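Local structure of botulinum neurotoxin type C1 (Clostridium botulinum, 3N7K) at residues N251-N256 / L412-T417. The protein is the receptor-binding part of a clostridial neurotoxin heavy chain, which probably attaches the toxin to nerve cells by binding gangliosides such as GD1b. Numbering follows the deposited sequence.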
ATOM      1  N   ASN A 251     -13.779  -4.807   3.577  1.00 23.67           N
ATOM      2  CA  ASN A 251     -13.842  -5.706   2.434  1.00 23.32           C
ATOM      3  C   ASN A 251     -13.696  -4.872   1.184  1.00 23.92           C
ATOM      4  O   ASN A 251     -14.548  -4.041   0.890  1.00 24.58           O
ATOM      5  CB  ASN A 251     -15.171  -6.474   2.392  1.00 20.79           C
ATOM      6  CG  ASN A 251     -15.245  -7.453   1.216  1.00 19.34           C
ATOM      7  OD1 ASN A 251     -15.563  -7.069   0.096  1.00 20.00           O
ATOM      8  ND2 ASN A 251     -14.930  -8.715   1.471  1.00 17.23           N
ATOM      9  N   ILE A 252     -12.611  -5.092   0.454  1.00 24.37           N
ATOM     10  CA  ILE A 252     -12.358  -4.355  -0.776  1.00 24.23           C
ATOM     11  C   ILE A 252     -13.620  -4.004  -1.584  1.00 24.42           C
ATOM     12  O   ILE A 252     -13.725  -2.886  -2.096  1.00 23.33           O
ATOM     13  CB  ILE A 252     -11.323  -5.122  -1.649  1.00 22.91           C
ATOM     14  CG1 ILE A 252      -9.922  -4.555  -1.391  1.00 21.81           C
ATOM     15  CG2 ILE A 252     -11.653  -4.993  -3.128  1.00 24.55           C
ATOM     16  CD1 ILE A 252      -9.527  -4.474   0.070  1.00 20.34           C
ATOM     17  N   ASP A 253     -14.568  -4.942  -1.685  1.00 24.69           N
ATOM     18  CA  ASP A 253     -15.817  -4.710  -2.417  1.00 24.35           C
ATOM     19  C   ASP A 253     -16.693  -3.622  -1.811  1.00 24.60           C
ATOM     20  O   ASP A 253     -17.489  -2.995  -2.511  1.00 25.64           O
ATOM     21  CB  ASP A 253     -16.641  -5.990  -2.506  1.00 25.43           C
ATOM     22  CG  ASP A 253     -16.299  -6.815  -3.728  1.00 27.57           C
ATOM     23  OD1 ASP A 253     -15.811  -6.225  -4.713  1.00 28.79           O
ATOM     24  OD2 ASP A 253     -16.532  -8.043  -3.720  1.00 28.00           O
ATOM     25  N   TYR A 254     -16.546  -3.407  -0.509  1.00 23.69           N
ATOM     26  CA  TYR A 254     -17.314  -2.399   0.208  1.00 23.10           C
ATOM     27  C   TYR A 254     -16.427  -1.582   1.144  1.00 23.48           C
ATOM     28  O   TYR A 254     -16.392  -1.845   2.343  1.00 23.93           O
ATOM     29  CB  TYR A 254     -18.396  -3.064   1.053  1.00 23.58           C
ATOM     30  CG  TYR A 254     -19.400  -3.862   0.269  1.00 24.36           C
ATOM     31  CD1 TYR A 254     -19.093  -5.139  -0.206  1.00 24.27           C
ATOM     32  CD2 TYR A 254     -20.663  -3.327  -0.020  1.00 24.34           C
ATOM     33  CE1 TYR A 254     -20.024  -5.861  -0.955  1.00 25.69           C
ATOM     34  CE2 TYR A 254     -21.597  -4.033  -0.762  1.00 23.27           C
ATOM     35  CZ  TYR A 254     -21.276  -5.297  -1.227  1.00 25.53           C
ATOM     36  OH  TYR A 254     -22.207  -5.998  -1.957  1.00 27.60           O
ATOM     37  N   LEU A 255     -15.706  -0.599   0.623  1.00 22.82           N
ATOM     38  CA  LEU A 255     -14.865   0.196   1.504  1.00 22.22           C
ATOM     39  C   LEU A 255     -15.689   1.324   2.100  1.00 22.43           C
ATOM     40  O   LEU A 255     -15.261   1.998   3.038  1.00 20.55           O
ATOM     41  CB  LEU A 255     -13.678   0.768   0.739  1.00 21.22           C
ATOM     42  CG  LEU A 255     -12.654  -0.225   0.194  1.00 19.78           C
ATOM     43  CD1 LEU A 255     -11.563   0.568  -0.495  1.00 18.71           C
ATOM     44  CD2 LEU A 255     -12.069  -1.092   1.315  1.00 16.49           C
ATOM     45  N   ASN A 256     -16.874   1.513   1.528  1.00 23.63           N
ATOM     46  CA  ASN A 256     -17.830   2.542   1.941  1.00 26.27           C
ATOM     47  C   ASN A 256     -18.678   2.006   3.105  1.00 26.79           C
ATOM     48  O   ASN A 256     -19.752   2.533   3.389  1.00 27.13           O
ATOM     49  CB  ASN A 256     -18.732   2.885   0.749  1.00 26.05           C
ATOM     50  CG  ASN A 256     -19.338   1.629   0.096  1.00 28.08           C
ATOM     51  OD1 ASN A 256     -20.338   1.079   0.572  1.00 26.40           O
ATOM     52  ND2 ASN A 256     -18.709   1.157  -0.982  1.00 29.13           N
ATOM     53  N   LEU A 412     -12.320 -17.871  -5.172  1.00 25.97           N
ATOM     54  CA  LEU A 412     -10.946 -17.397  -5.029  1.00 25.51           C
ATOM     55  C   LEU A 412     -10.631 -16.203  -5.914  1.00 25.35           C
ATOM     56  O   LEU A 412      -9.770 -15.381  -5.597  1.00 26.02           O
ATOM     57  CB  LEU A 412      -9.962 -18.529  -5.332  1.00 26.85           C
ATOM     58  CG  LEU A 412      -9.556 -19.507  -4.212  1.00 28.10           C
ATOM     59  CD1 LEU A 412     -10.323 -19.227  -2.923  1.00 28.68           C
ATOM     60  CD2 LEU A 412      -9.806 -20.941  -4.687  1.00 30.25           C
ATOM     61  N   GLU A 413     -11.341 -16.097  -7.025  1.00 25.60           N
ATOM     62  CA  GLU A 413     -11.102 -15.007  -7.950  1.00 26.22           C
ATOM     63  C   GLU A 413     -11.965 -13.775  -7.671  1.00 24.52           C
ATOM     64  O   GLU A 413     -11.916 -12.802  -8.419  1.00 24.57           O
ATOM     65  CB  GLU A 413     -11.328 -15.514  -9.375  1.00 29.44           C
ATOM     66  CG  GLU A 413     -10.603 -16.832  -9.639  1.00 34.79           C
ATOM     67  CD  GLU A 413      -9.088 -16.725  -9.437  1.00 38.10           C
ATOM     68  OE1 GLU A 413      -8.464 -17.717  -8.976  1.00 39.94           O
ATOM     69  OE2 GLU A 413      -8.516 -15.652  -9.747  1.00 40.15           O
ATOM     70  N   SER A 414     -12.736 -13.807  -6.588  1.00 22.36           N
ATOM     71  CA  SER A 414     -13.613 -12.687  -6.252  1.00 20.65           C
ATOM     72  C   SER A 414     -13.080 -11.696  -5.230  1.00 19.60           C
ATOM     73  O   SER A 414     -12.740 -12.062  -4.109  1.00 20.30           O
ATOM     74  CB  SER A 414     -14.956 -13.192  -5.744  1.00 21.15           C
ATOM     75  OG  SER A 414     -15.687 -12.113  -5.187  1.00 17.03           O
ATOM     76  N   THR A 415     -13.044 -10.433  -5.624  1.00 17.23           N
ATOM     77  CA  THR A 415     -12.583  -9.362  -4.758  1.00 17.16           C
ATOM     78  C   THR A 415     -13.442  -9.272  -3.482  1.00 17.36           C
ATOM     79  O   THR A 415     -13.121  -8.521  -2.559  1.00 16.43           O
ATOM     80  CB  THR A 415     -12.622  -8.020  -5.513  1.00 15.75           C
ATOM     81  OG1 THR A 415     -13.981  -7.635  -5.746  1.00 16.91           O
ATOM     82  CG2 THR A 415     -11.939  -8.168  -6.869  1.00 13.87           C
ATOM     83  N   SER A 416     -14.524 -10.052  -3.434  1.00 17.86           N
ATOM     84  CA  SER A 416     -15.414 -10.062  -2.273  1.00 17.60           C
ATOM     85  C   SER A 416     -14.806 -10.875  -1.145  1.00 16.96           C
ATOM     86  O   SER A 416     -15.318 -10.883  -0.031  1.00 18.11           O
ATOM     87  CB  SER A 416     -16.763 -10.681  -2.630  1.00 18.10           C
ATOM     88  OG  SER A 416     -16.698 -12.102  -2.595  1.00 19.17           O
ATOM     89  N   THR A 417     -13.724 -11.577  -1.453  1.00 17.78           N
ATOM     90  CA  THR A 417     -13.034 -12.411  -0.477  1.00 17.34           C
ATOM     91  C   THR A 417     -11.753 -11.695  -0.055  1.00 17.91           C
ATOM     92  O   THR A 417     -10.981 -12.202   0.767  1.00 18.20           O
ATOM     93  CB  THR A 417     -12.668 -13.789  -1.084  1.00 17.21           C
ATOM     94  OG1 THR A 417     -11.687 -13.620  -2.112  1.00 16.16           O
ATOM     95  CG2 THR A 417     -13.892 -14.441  -1.706  1.00 18.67           C
TER
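Asn251 and Asp253 reach across to the 412-417 loop with one hydrogen bond each. Asn251 ND2 donates to the backbone O of Ser416 (2.7 Å, N-H...O angle 157°); the acceptor lies close to the amide plane of Asn251, whereas the donor stands well above the carbonyl plane of Ser416. The anti torsion of Asn251 (CG opposite the backbone N, chi1 -179°) sets its amide so that ND2 faces Ser416 while Asn251 OD1 accepts from the backbone N of Asp253 at 2.9 Å, closing an Asx turn. These two bonds hold the amide from both its ends. The Asx turn is nested in a type I beta turn from Asn251 to Tyr254, and the Asp253 side chain leaves this turn toward the partner loop. There Thr415 OG1 donates to Asp253 OD1 at 2.5 Å, meeting it from above the carboxylate plane, and the two side chains run roughly perpendicular. Within the 412-417 loop, Ser414 O accepts from both N and OG1 of Thr417, the hydroxyl at 2.7 Å, which ties the 414-417 turn together. Ser414 OG and Ser416 OG also share a hydrogen bond of 2.8 Å. Apolar packing across the contact is slight: Ile252 CG2 lies 4.0 Å from Thr415 CB, their side chains crossing at about a right angle. Both loops belong to the C-terminal receptor-binding domain, of the trefoil clan, and adjoin the antiparallel strands 246-251 and 419-423. A backbone hydrogen bond between Ile252 and His418 continues the join beside the contact. Strand 376-387 backs both loops, with Ile382 against Asn251, Ile379 against Thr417 and Ser381 OG bonded to Ser416 OG, while Ile252 rests on Tyr361 and Ala363 of strand 361-369.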